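Local coordinates for protein transcription termination factor FttA (Methanosarcina mazei, PDB 2XR1) that probably terminates archaeal transcription as a zinc-dependent ribonuclease that cuts nascent RNA at the RNA polymerase exit channel and degrades the released transcript, at residues B[62-67]-B[313-318]; B[325-330]-B[335-340]; B[360-365]-B[431-436]; B[394-399]-B[578-583]. All coordinates share one frame; numbering follows the deposited sequence.

The four contacts run from the KH end of the chain, past the dinuclear zinc site, to the beta-CASP region. Interaction 1 joins the first KH domain to the metallo-beta-lactamase core and touches interaction 2 through Y313 OH and S336 O (2.7 Å); their centres are about 15 Å apart. Interaction 2 is the hairpin whose connection carries the zinc ligand H332, with the S336 side chain about 7 Å from a zinc ion. It meets interaction 3 where N329 ND2 lies 2.7 Å from D365 O. Interactions 3 and 4, centres about 10 Å apart, share the R362 NH1 to E397 OE2 salt bridge (3.0 Å). In interaction 4 the F580 side chain is about 13 Å from a zinc.

Interaction 1: residues B[62-67]-B[313-318]; sequences RTRIAM and YEEVTD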
loop_
_atom_site.group_PDB
_atom_site.type_symbol
_atom_site.label_atom_id
_atom_site.label_comp_id
_atom_site.label_asym_id
_atom_site.label_seq_id
_atom_site.Cartn_x
_atom_site.Cartn_y
_atom_site.Cartn_z
ATOM N N ARG B 62 -34.456 -10.128 -0.125
ATOM C CA ARG B 62 -33.372 -9.694 0.769
ATOM C C ARG B 62 -32.537 -8.542 0.188
ATOM O O ARG B 62 -31.303 -8.602 0.199
ATOM C CB ARG B 62 -32.466 -10.886 1.121
ATOM N N THR B 63 -33.199 -7.500 -0.311
ATOM C CA THR B 63 -32.484 -6.329 -0.848
ATOM C C THR B 63 -33.340 -5.061 -0.895
ATOM O O THR B 63 -34.553 -5.109 -0.670
ATOM C CB THR B 63 -31.895 -6.602 -2.281
ATOM O OG1 THR B 63 -31.632 -5.365 -2.956
ATOM C CG2 THR B 63 -32.848 -7.432 -3.133
ATOM N N ARG B 64 -32.676 -3.934 -1.165
ATOM C CA ARG B 64 -33.352 -2.651 -1.367
ATOM C C ARG B 64 -33.928 -2.596 -2.785
ATOM O O ARG B 64 -33.213 -2.819 -3.773
ATOM C CB ARG B 64 -32.406 -1.446 -1.166
ATOM C CG ARG B 64 -31.776 -1.294 0.250
ATOM C CD ARG B 64 -31.904 0.148 0.861
ATOM N NE ARG B 64 -31.968 1.262 -0.112
ATOM C CZ ARG B 64 -30.920 1.857 -0.707
ATOM N NH1 ARG B 64 -29.668 1.457 -0.479
ATOM N NH2 ARG B 64 -31.126 2.868 -1.549
ATOM N N ILE B 65 -35.221 -2.277 -2.855
ATOM C CA ILE B 65 -35.976 -2.205 -4.101
ATOM C C ILE B 65 -36.822 -0.947 -4.114
ATOM O O ILE B 65 -37.491 -0.661 -3.140
ATOM C CB ILE B 65 -36.915 -3.406 -4.266
ATOM C CG1 ILE B 65 -36.120 -4.711 -4.224
ATOM C CG2 ILE B 65 -37.692 -3.289 -5.584
ATOM C CD1 ILE B 65 -36.902 -5.917 -4.686
ATOM N N ALA B 66 -36.763 -0.197 -5.210
ATOM C CA ALA B 66 -37.674 0.915 -5.475
ATOM C C ALA B 66 -38.500 0.594 -6.744
ATOM O O ALA B 66 -38.021 -0.050 -7.686
ATOM C CB ALA B 66 -36.895 2.224 -5.653
ATOM N N MET B 67 -39.745 1.032 -6.772
ATOM C CA MET B 67 -40.496 0.965 -8.004
ATOM C C MET B 67 -40.399 2.342 -8.651
ATOM O O MET B 67 -40.187 3.318 -7.960
ATOM C CB MET B 67 -41.935 0.513 -7.727
ATOM C CG MET B 67 -42.855 1.610 -7.327
ATOM S SD MET B 67 -43.397 2.574 -8.735
ATOM C CE MET B 67 -44.376 3.822 -7.902
ATOM N N TYR B 313 -29.196 8.704 6.172
ATOM C CA TYR B 313 -28.804 7.976 7.361
ATOM C C TYR B 313 -29.593 6.659 7.486
ATOM O O TYR B 313 -30.816 6.604 7.182
ATOM C CB TYR B 313 -29.068 8.801 8.599
ATOM C CG TYR B 313 -28.279 10.067 8.737
ATOM C CD1 TYR B 313 -26.989 10.177 8.246
ATOM C CD2 TYR B 313 -28.791 11.143 9.436
ATOM C CE1 TYR B 313 -26.250 11.353 8.410
ATOM C CE2 TYR B 313 -28.052 12.288 9.617
ATOM C CZ TYR B 313 -26.787 12.392 9.102
ATOM O OH TYR B 313 -26.051 13.575 9.251
ATOM N N GLU B 314 -28.893 5.627 7.974
ATOM C CA GLU B 314 -29.500 4.338 8.355
ATOM C C GLU B 314 -30.004 3.476 7.196
ATOM O O GLU B 314 -30.751 2.541 7.392
ATOM C CB GLU B 314 -30.632 4.533 9.375
ATOM C CG GLU B 314 -30.171 5.039 10.730
ATOM C CD GLU B 314 -31.278 4.949 11.804
ATOM O OE1 GLU B 314 -32.405 4.396 11.540
ATOM O OE2 GLU B 314 -31.025 5.445 12.923
ATOM N N GLU B 315 -29.558 3.779 5.997
ATOM C CA GLU B 315 -30.028 3.129 4.804
ATOM C C GLU B 315 -28.848 2.264 4.355
ATOM O O GLU B 315 -27.834 2.806 3.895
ATOM C CB GLU B 315 -30.382 4.213 3.805
ATOM C CG GLU B 315 -30.912 3.790 2.463
ATOM C CD GLU B 315 -31.549 4.985 1.712
ATOM O OE1 GLU B 315 -30.809 5.906 1.251
ATOM O OE2 GLU B 315 -32.800 5.011 1.609
ATOM N N VAL B 316 -28.984 0.941 4.559
ATOM C CA VAL B 316 -27.949 -0.035 4.274
ATOM C C VAL B 316 -27.865 -0.283 2.790
ATOM O O VAL B 316 -28.835 -0.689 2.190
ATOM C CB VAL B 316 -28.236 -1.414 4.942
ATOM C CG1 VAL B 316 -27.089 -2.357 4.693
ATOM C CG2 VAL B 316 -28.482 -1.247 6.429
ATOM N N THR B 317 -26.679 -0.114 2.227
ATOM C CA THR B 317 -26.525 0.062 0.792
ATOM C C THR B 317 -25.369 -0.788 0.285
ATOM O O THR B 317 -24.232 -0.607 0.712
ATOM C CB THR B 317 -26.244 1.560 0.525
ATOM O OG1 THR B 317 -27.303 2.324 1.109
ATOM C CG2 THR B 317 -26.147 1.902 -0.946
ATOM N N ASP B 318 -25.687 -1.762 -0.575
ATOM C CA ASP B 318 -24.661 -2.540 -1.256
ATOM C C ASP B 318 -23.911 -1.575 -2.187
ATOM O O ASP B 318 -24.503 -1.060 -3.122
ATOM C CB ASP B 318 -25.256 -3.675 -2.094
ATOM C CG ASP B 318 -26.158 -4.608 -1.287
ATOM O OD1 ASP B 318 -25.703 -5.055 -0.220
ATOM O OD2 ASP B 318 -27.309 -4.936 -1.726
#
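T317 OG1 donates to E315 O at 2.9 Å, and the guanidinium of R64 lies against the residues joined by this bond. R64 NH1 approaches T317 OG1 to 3.0 Å, but the angle is too poor for a hydrogen bond. E315 covers one face of the guanidinium: its CG sits over the centre, 3.7 Å from R64 CZ, and its carboxylate plane is stacked within 13° of the guanidinium plane. E315 CG stands anti to the backbone N (chi1 -180°) with the chain extended, which lays the glutamate across the arginine at about a right angle. R64 NH2 and E315 OE1 are 4.1 Å apart, close enough for their charges to attract, but the oxygen is well out of the guanidinium plane and no N-H points at it; OE1 instead bonds to the backbone N of D312. At the guanidinium edge lies V316 O, which also meets R64 CD at 3.4 Å. R64 follows the Schellman motif that ends helix 52-61 and leads into strand 65-69, which pairs with strand 36-41 of the KH sheet. Facing it, T317 lies on strand 317-320, which pairs with strand 323-329 at the margin of a metallo-beta-lactamase sheet.

Interaction 2: residues B[325-330]-B[335-340]; sequences LTFHNA and GSAISH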
loop_
_atom_site.group_PDB
_atom_site.type_symbol
_atom_site.label_atom_id
_atom_site.label_comp_id
_atom_site.label_asym_id
_atom_site.label_seq_id
_atom_site.Cartn_x
_atom_site.Cartn_y
_atom_site.Cartn_z
ATOM N N LEU B 325 -22.643 -0.361 3.015
ATOM C CA LEU B 325 -22.383 0.918 3.682
ATOM C C LEU B 325 -23.655 1.453 4.325
ATOM O O LEU B 325 -24.745 1.346 3.743
ATOM C CB LEU B 325 -21.914 1.946 2.659
ATOM C CG LEU B 325 -21.903 3.419 3.114
ATOM C CD1 LEU B 325 -20.890 3.657 4.247
ATOM C CD2 LEU B 325 -21.649 4.392 1.935
ATOM N N THR B 326 -23.497 1.999 5.541
ATOM C CA THR B 326 -24.569 2.712 6.256
ATOM C C THR B 326 -24.045 4.015 6.828
ATOM O O THR B 326 -23.073 4.019 7.603
ATOM C CB THR B 326 -25.123 1.944 7.435
ATOM O OG1 THR B 326 -25.154 0.545 7.166
ATOM C CG2 THR B 326 -26.551 2.429 7.767
ATOM N N PHE B 327 -24.701 5.115 6.499
ATOM C CA PHE B 327 -24.326 6.377 7.117
ATOM C C PHE B 327 -25.109 6.600 8.403
ATOM O O PHE B 327 -26.262 6.176 8.512
ATOM C CB PHE B 327 -24.628 7.537 6.179
ATOM C CG PHE B 327 -23.707 7.647 4.996
ATOM C CD1 PHE B 327 -22.330 7.570 5.145
ATOM C CD2 PHE B 327 -24.233 7.902 3.744
ATOM C CE1 PHE B 327 -21.499 7.704 4.048
ATOM C CE2 PHE B 327 -23.415 8.081 2.627
ATOM C CZ PHE B 327 -22.067 7.985 2.771
ATOM N N HIS B 328 -24.492 7.266 9.380
ATOM C CA HIS B 328 -25.173 7.634 10.620
ATOM C C HIS B 328 -24.811 9.074 10.976
ATOM O O HIS B 328 -23.807 9.591 10.538
ATOM C CB HIS B 328 -24.763 6.734 11.772
ATOM C CG HIS B 328 -25.039 5.273 11.571
ATOM N ND1 HIS B 328 -26.135 4.635 12.123
ATOM C CD2 HIS B 328 -24.299 4.301 10.986
ATOM C CE1 HIS B 328 -26.081 3.344 11.842
ATOM N NE2 HIS B 328 -24.977 3.116 11.150
ATOM N N ASN B 329 -25.607 9.701 11.834
ATOM C CA ASN B 329 -25.358 11.069 12.212
ATOM C C ASN B 329 -23.985 11.275 12.865
ATOM O O ASN B 329 -23.607 10.551 13.763
ATOM C CB ASN B 329 -26.425 11.560 13.167
ATOM C CG ASN B 329 -26.218 13.028 13.554
ATOM O OD1 ASN B 329 -26.455 13.917 12.757
ATOM N ND2 ASN B 329 -25.780 13.275 14.792
ATOM N N ALA B 330 -23.243 12.278 12.420
ATOM C CA ALA B 330 -21.902 12.529 12.996
ATOM C C ALA B 330 -21.936 13.703 13.951
ATOM O O ALA B 330 -21.059 13.823 14.773
ATOM C CB ALA B 330 -20.869 12.787 11.915
ATOM N N GLY B 335 -25.468 17.148 7.601
ATOM C CA GLY B 335 -25.336 15.998 6.700
ATOM C C GLY B 335 -24.120 15.177 6.966
ATOM O O GLY B 335 -23.895 14.215 6.251
ATOM N N SER B 336 -23.334 15.551 7.972
ATOM C CA SER B 336 -22.085 14.827 8.288
ATOM C C SER B 336 -22.398 13.396 8.677
ATOM O O SER B 336 -23.355 13.108 9.373
ATOM C CB SER B 336 -21.269 15.512 9.395
ATOM O OG SER B 336 -21.898 15.507 10.696
ATOM N N ALA B 337 -21.603 12.475 8.208
ATOM C CA ALA B 337 -21.924 11.079 8.439
ATOM C C ALA B 337 -20.766 10.363 9.061
ATOM O O ALA B 337 -19.629 10.752 8.951
ATOM C CB ALA B 337 -22.363 10.391 7.161
ATOM N N ILE B 338 -21.120 9.351 9.794
ATOM C CA ILE B 338 -20.225 8.327 10.254
ATOM C C ILE B 338 -20.473 7.166 9.288
ATOM O O ILE B 338 -21.586 6.809 8.983
ATOM C CB ILE B 338 -20.595 7.942 11.720
ATOM C CG1 ILE B 338 -20.047 9.021 12.659
ATOM C CG2 ILE B 338 -20.023 6.598 12.053
ATOM C CD1 ILE B 338 -20.555 8.877 13.995
ATOM N N SER B 339 -19.427 6.549 8.825
ATOM C CA SER B 339 -19.550 5.581 7.776
ATOM C C SER B 339 -19.268 4.202 8.300
ATOM O O SER B 339 -18.168 3.933 8.705
ATOM C CB SER B 339 -18.596 5.981 6.690
ATOM O OG SER B 339 -19.014 7.277 6.249
ATOM N N HIS B 340 -20.281 3.359 8.330
ATOM C CA HIS B 340 -20.116 1.980 8.718
ATOM C C HIS B 340 -20.049 1.049 7.484
ATOM O O HIS B 340 -20.952 1.059 6.635
ATOM C CB HIS B 340 -21.291 1.590 9.629
ATOM C CG HIS B 340 -21.253 0.186 10.115
ATOM N ND1 HIS B 340 -21.770 -0.861 9.391
ATOM C CD2 HIS B 340 -20.771 -0.348 11.258
ATOM C CE1 HIS B 340 -21.587 -1.985 10.061
ATOM N NE2 HIS B 340 -20.974 -1.703 11.196
HETATM O O HOH W 1 -23.088 -1.326 7.046
HETATM O O HOH W 2 -24.524 15.949 11.534
#
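T326 and H340, F327 and S339, H328 and I338, and N329 and A337 pair across an antiparallel beta hairpin of the metallo-beta-lactamase fold, whose short connection carries the zinc ligand H332. T326 with H340 and H328 with I338 are the hydrogen-bonded pairs, each making two backbone bonds; the shortest is I338 N to H328 O at 2.8 Å. F327 and S339 share the sheet face that packs on I242 of strand 240-242. There the phenyl ring lies beside A337, with F327 CD1 3.5 Å from A337 CB, and S339 OG lies at its edge, near the ring plane, 3.3 Å from F327 CE1. T326, H328, I338 and H340 point to the other face, where I338 CG1 meets A330 CB at 3.9 Å and I338 CD1 reaches N329 O. The H328 ring presents an edge to H340 CB and makes an edge-to-face contact with F371. Near the connection, the S336 hydroxyl is tucked between the backbone N and carbonyl carbon (chi1 67°), brought against A330 CB; it bonds H332 N and I333 O, consistent with a second-shell serine that holds the backbone at the metal ligand. A water links S336 OG to N329 OD1, while N329 ND2 is held by D365 O. At the far end H340 CG is anti to its own N (chi1 -180°), which carries the imidazole outward until NE2 bonds R373 O. A second water has three partners: H340 ND1 at 2.7 Å, T326 OG1 at 2.8 Å and, as donor, H340 O at 3.2 Å.

Interaction 3: residues B[360-365]-B[431-436]; sequences KTRLFD and LEESIR
A surface salt-bridge network joins R362, in a loop of the metallo-beta-lactamase core, to E433, E432 and R436 on helix 423-436 of the beta-CASP region. R362 NH1 donates to E433 OE1 at 3.3 Å with an N-H...O angle of 155°. The oxygen lies in the guanidinium plane and is met on its syn side, though the donor stands 26° out of the carboxylate plane. R362 NH2 adds two weak bonds, to OE1 and OE2 of E433, both 3.5 Å. The two flat groups are turned 36° against each other, and bonds of this length make a loose pairing. NH1 has a stronger second partner in E397 of helix 393-409, and the arginine is thereby shared between two carboxylates on different helices. Its bent chain rests on I429 and E426, one and two turns back along the helix from E433. A long ion pair also runs from R436 NH2 to E433 OE2, 4.0 Å. R436 is held more firmly by E432, four residues back on the helix: NE donates to E432 OE2 at 2.9 Å. Together these charges form a salt-bridge network that links a loop of the metallo-beta-lactamase fold to helix 423-436 of the beta-CASP region.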
loop_
_atom_site.group_PDB
_atom_site.type_symbol
_atom_site.label_atom_id
_atom_site.label_comp_id
_atom_site.label_asym_id
_atom_site.label_seq_id
_atom_site.Cartn_x
_atom_site.Cartn_y
_atom_site.Cartn_z
ATOM N N LYS B 360 -24.772 16.786 22.093
ATOM C CA LYS B 360 -25.922 17.449 21.460
ATOM C C LYS B 360 -25.612 18.934 21.367
ATOM O O LYS B 360 -25.232 19.529 22.344
ATOM C CB LYS B 360 -27.207 17.268 22.284
ATOM C CG LYS B 360 -28.514 17.393 21.431
ATOM C CD LYS B 360 -29.499 18.443 22.016
ATOM C CE LYS B 360 -30.959 18.100 21.718
ATOM N NZ LYS B 360 -31.856 18.714 22.729
ATOM N N THR B 361 -25.805 19.524 20.193
ATOM C CA THR B 361 -25.474 20.921 19.950
ATOM C C THR B 361 -26.745 21.657 19.566
ATOM O O THR B 361 -27.808 21.041 19.519
ATOM C CB THR B 361 -24.386 21.045 18.851
ATOM O OG1 THR B 361 -24.846 20.455 17.623
ATOM C CG2 THR B 361 -23.076 20.353 19.324
ATOM N N ARG B 362 -26.669 22.963 19.331
ATOM C CA ARG B 362 -27.853 23.688 18.947
ATOM C C ARG B 362 -28.459 23.149 17.652
ATOM O O ARG B 362 -29.662 23.207 17.484
ATOM C CB ARG B 362 -27.582 25.205 18.809
ATOM C CG ARG B 362 -27.090 25.906 20.069
ATOM C CD ARG B 362 -28.012 25.694 21.235
ATOM N NE ARG B 362 -29.221 26.428 20.978
ATOM C CZ ARG B 362 -29.397 27.696 21.320
ATOM N NH1 ARG B 362 -28.440 28.354 21.983
ATOM N NH2 ARG B 362 -30.541 28.308 21.022
ATOM N N LEU B 363 -27.641 22.652 16.733
ATOM C CA LEU B 363 -28.118 22.241 15.409
ATOM C C LEU B 363 -28.347 20.735 15.275
ATOM O O LEU B 363 -29.293 20.300 14.605
ATOM C CB LEU B 363 -27.134 22.668 14.311
ATOM C CG LEU B 363 -27.020 24.133 13.883
ATOM C CD1 LEU B 363 -25.853 24.236 12.945
ATOM C CD2 LEU B 363 -28.248 24.597 13.176
ATOM N N PHE B 364 -27.486 19.942 15.888
ATOM C CA PHE B 364 -27.438 18.507 15.599
ATOM C C PHE B 364 -27.522 17.600 16.828
ATOM O O PHE B 364 -27.426 18.065 17.967
ATOM C CB PHE B 364 -26.154 18.204 14.875
ATOM C CG PHE B 364 -25.900 19.101 13.702
ATOM C CD1 PHE B 364 -26.766 19.088 12.596
ATOM C CD2 PHE B 364 -24.770 19.943 13.680
ATOM C CE1 PHE B 364 -26.508 19.900 11.505
ATOM C CE2 PHE B 364 -24.525 20.772 12.590
ATOM C CZ PHE B 364 -25.386 20.745 11.502
ATOM N N ASP B 365 -27.755 16.318 16.582
ATOM C CA ASP B 365 -27.770 15.317 17.647
ATOM C C ASP B 365 -26.353 14.767 17.761
ATOM O O ASP B 365 -25.540 14.980 16.879
ATOM C CB ASP B 365 -28.738 14.186 17.327
ATOM C CG ASP B 365 -30.186 14.648 17.222
ATOM O OD1 ASP B 365 -30.773 15.141 18.244
ATOM O OD2 ASP B 365 -30.752 14.483 16.088
ATOM N N LEU B 431 -25.972 34.482 18.195
ATOM C CA LEU B 431 -26.100 35.937 18.030
ATOM C C LEU B 431 -27.561 36.372 17.965
ATOM O O LEU B 431 -27.974 37.246 18.711
ATOM C CB LEU B 431 -25.343 36.417 16.796
ATOM C CG LEU B 431 -23.822 36.304 16.904
ATOM C CD1 LEU B 431 -23.191 36.443 15.560
ATOM C CD2 LEU B 431 -23.248 37.345 17.833
ATOM N N GLU B 432 -28.364 35.744 17.115
ATOM C CA GLU B 432 -29.760 36.142 16.996
ATOM C C GLU B 432 -30.477 36.084 18.347
ATOM O O GLU B 432 -31.253 36.977 18.675
ATOM C CB GLU B 432 -30.502 35.312 15.926
ATOM C CG GLU B 432 -31.475 34.175 16.441
ATOM C CD GLU B 432 -32.908 34.657 16.721
ATOM O OE1 GLU B 432 -33.435 35.479 15.947
ATOM O OE2 GLU B 432 -33.530 34.183 17.701
ATOM N N GLU B 433 -30.201 35.047 19.126
ATOM C CA GLU B 433 -30.829 34.865 20.424
ATOM C C GLU B 433 -30.358 35.951 21.357
ATOM O O GLU B 433 -31.147 36.523 22.098
ATOM C CB GLU B 433 -30.451 33.509 21.004
ATOM C CG GLU B 433 -31.203 33.123 22.278
ATOM C CD GLU B 433 -31.029 31.645 22.623
ATOM O OE1 GLU B 433 -29.865 31.203 22.788
ATOM O OE2 GLU B 433 -32.046 30.917 22.708
ATOM N N SER B 434 -29.067 36.246 21.309
ATOM C CA SER B 434 -28.488 37.204 22.213
ATOM C C SER B 434 -29.076 38.566 21.960
ATOM O O SER B 434 -29.493 39.231 22.894
ATOM C CB SER B 434 -26.973 37.260 22.049
ATOM O OG SER B 434 -26.420 35.973 21.986
ATOM N N ILE B 435 -29.120 38.974 20.697
ATOM C CA ILE B 435 -29.759 40.239 20.343
ATOM C C ILE B 435 -31.229 40.244 20.743
ATOM O O ILE B 435 -31.722 41.211 21.268
ATOM C CB ILE B 435 -29.656 40.554 18.838
ATOM C CG1 ILE B 435 -28.195 40.730 18.439
ATOM C CG2 ILE B 435 -30.482 41.794 18.506
ATOM C CD1 ILE B 435 -27.973 41.501 17.212
ATOM N N ARG B 436 -31.921 39.139 20.496
ATOM C CA ARG B 436 -33.357 39.051 20.786
ATOM C C ARG B 436 -33.659 39.260 22.277
ATOM O O ARG B 436 -34.607 39.974 22.628
ATOM C CB ARG B 436 -33.906 37.716 20.280
ATOM C CG ARG B 436 -35.410 37.570 20.392
ATOM C CD ARG B 436 -35.906 36.422 19.546
ATOM N NE ARG B 436 -35.222 35.166 19.846
ATOM C CZ ARG B 436 -35.447 34.418 20.924
ATOM N NH1 ARG B 436 -36.329 34.788 21.855
ATOM N NH2 ARG B 436 -34.777 33.288 21.078
#

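Interaction 4: residues B[394-399]-B[578-583]; sequences KDAEKH and DGFSGH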
loop_
_atom_site.group_PDB
_atom_site.type_symbol
_atom_site.label_atom_id
_atom_site.label_comp_id
_atom_site.label_asym_id
_atom_site.label_seq_id
_atom_site.Cartn_x
_atom_site.Cartn_y
_atom_site.Cartn_z
ATOM N N LYS B 394 -23.073 26.089 27.038
ATOM C CA LYS B 394 -23.610 27.248 27.746
ATOM C C LYS B 394 -22.539 28.315 28.086
ATOM O O LYS B 394 -22.753 29.510 27.911
ATOM C CB LYS B 394 -24.326 26.795 29.028
ATOM C CG LYS B 394 -25.522 27.682 29.446
ATOM N N ASP B 395 -21.387 27.888 28.574
ATOM C CA ASP B 395 -20.282 28.805 28.878
ATOM C C ASP B 395 -19.676 29.446 27.627
ATOM O O ASP B 395 -19.161 30.539 27.684
ATOM C CB ASP B 395 -19.151 28.050 29.606
ATOM C CG ASP B 395 -19.525 27.594 31.017
ATOM O OD1 ASP B 395 -20.482 28.133 31.625
ATOM O OD2 ASP B 395 -18.812 26.710 31.538
ATOM N N ALA B 396 -19.684 28.749 26.504
ATOM C CA ALA B 396 -19.079 29.311 25.294
ATOM C C ALA B 396 -19.937 30.455 24.808
ATOM O O ALA B 396 -19.442 31.481 24.328
ATOM C CB ALA B 396 -18.968 28.243 24.199
ATOM N N GLU B 397 -21.246 30.252 24.932
ATOM C CA GLU B 397 -22.218 31.247 24.529
ATOM C C GLU B 397 -22.075 32.523 25.347
ATOM O O GLU B 397 -21.924 33.600 24.771
ATOM C CB GLU B 397 -23.616 30.697 24.653
ATOM C CG GLU B 397 -23.914 29.586 23.655
ATOM C CD GLU B 397 -25.325 29.106 23.793
ATOM O OE1 GLU B 397 -26.062 29.691 24.644
ATOM O OE2 GLU B 397 -25.694 28.167 23.055
ATOM N N LYS B 398 -22.060 32.393 26.670
ATOM C CA LYS B 398 -21.901 33.576 27.516
ATOM C C LYS B 398 -20.622 34.311 27.161
ATOM O O LYS B 398 -20.630 35.517 27.038
ATOM C CB LYS B 398 -21.934 33.246 29.014
ATOM C CG LYS B 398 -22.558 34.362 29.892
ATOM N N HIS B 399 -19.553 33.566 26.915
ATOM C CA HIS B 399 -18.274 34.151 26.511
ATOM C C HIS B 399 -18.401 34.897 25.208
ATOM O O HIS B 399 -17.990 36.044 25.113
ATOM C CB HIS B 399 -17.176 33.078 26.387
ATOM C CG HIS B 399 -15.787 33.632 26.299
ATOM N ND1 HIS B 399 -14.670 32.832 26.344
ATOM C CD2 HIS B 399 -15.331 34.905 26.225
ATOM C CE1 HIS B 399 -13.588 33.586 26.276
ATOM N NE2 HIS B 399 -13.964 34.849 26.214
ATOM N N ASP B 578 -13.360 29.111 21.813
ATOM C CA ASP B 578 -13.244 27.896 21.028
ATOM C C ASP B 578 -14.398 27.012 21.454
ATOM O O ASP B 578 -14.209 26.034 22.175
ATOM C CB ASP B 578 -11.878 27.230 21.279
ATOM C CG ASP B 578 -11.551 26.104 20.287
ATOM O OD1 ASP B 578 -12.342 25.829 19.369
ATOM O OD2 ASP B 578 -10.447 25.493 20.417
ATOM N N GLY B 579 -15.599 27.363 21.019
ATOM C CA GLY B 579 -16.767 26.570 21.354
ATOM C C GLY B 579 -17.646 26.202 20.179
ATOM O O GLY B 579 -18.724 25.672 20.375
ATOM N N PHE B 580 -17.201 26.462 18.960
ATOM C CA PHE B 580 -18.074 26.291 17.822
ATOM C C PHE B 580 -17.426 25.559 16.678
ATOM O O PHE B 580 -17.877 25.669 15.543
ATOM C CB PHE B 580 -18.549 27.656 17.361
ATOM C CG PHE B 580 -19.075 28.493 18.476
ATOM C CD1 PHE B 580 -18.207 29.184 19.294
ATOM C CD2 PHE B 580 -20.429 28.561 18.732
ATOM C CE1 PHE B 580 -18.673 29.980 20.342
ATOM C CE2 PHE B 580 -20.910 29.337 19.766
ATOM C CZ PHE B 580 -20.021 30.056 20.583
ATOM N N SER B 581 -16.382 24.791 16.979
ATOM C CA SER B 581 -15.658 24.110 15.940
ATOM C C SER B 581 -16.489 23.022 15.331
ATOM O O SER B 581 -16.251 22.662 14.216
ATOM C CB SER B 581 -14.356 23.520 16.491
ATOM O OG SER B 581 -14.624 22.488 17.430
ATOM N N GLY B 582 -17.441 22.465 16.075
ATOM C CA GLY B 582 -18.207 21.301 15.615
ATOM C C GLY B 582 -17.464 19.968 15.734
ATOM O O GLY B 582 -17.887 18.976 15.146
ATOM N N HIS B 583 -16.364 19.948 16.494
ATOM C CA HIS B 583 -15.657 18.717 16.853
ATOM C C HIS B 583 -15.769 18.346 18.321
ATOM O O HIS B 583 -15.876 19.195 19.215
ATOM C CB HIS B 583 -14.184 18.879 16.593
ATOM C CG HIS B 583 -13.823 19.037 15.143
ATOM N ND1 HIS B 583 -13.639 17.958 14.298
ATOM C CD2 HIS B 583 -13.548 20.148 14.417
ATOM C CE1 HIS B 583 -13.265 18.412 13.118
ATOM N NE2 HIS B 583 -13.188 19.732 13.169
#
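A396 is the first residue of the helical segment 394-399 to touch the loop, its CB directed at G579 CA, 4.0 Å away. With no side chain on G579, the loop backbone can come close, and the two CA atoms are 5.3 Å apart. The next loop residue, F580, brings its CZ to 4.2 Å from A396 CB and 4.0 Å from A396 O. That carbonyl oxygen lies at the ring edge, near its plane. F580 CG is anti to the carbonyl carbon (chi1 -49°), which turns the ring toward A396 of helix 393-409; E426 and V430 of helix 423-436 also touch it. E397, next after A396, rests its side chain on the same V430. H399, one helical turn after A396, points its CB toward the loop, and its NE2 makes a weak bond to Q575 OE1. No hydrogen bond joins the segments, and the contact is largely apolar. Beyond F580 the loop makes an ST turn, S581 OG accepting from H583 N at 3.2 Å; then G582 O bonds ND1 of the zinc ligand H332, and H583 ND1 bonds E380 OE2. This sequence is consistent with the motif B histidine loop of beta-CASP nucleases, set beside the zinc site.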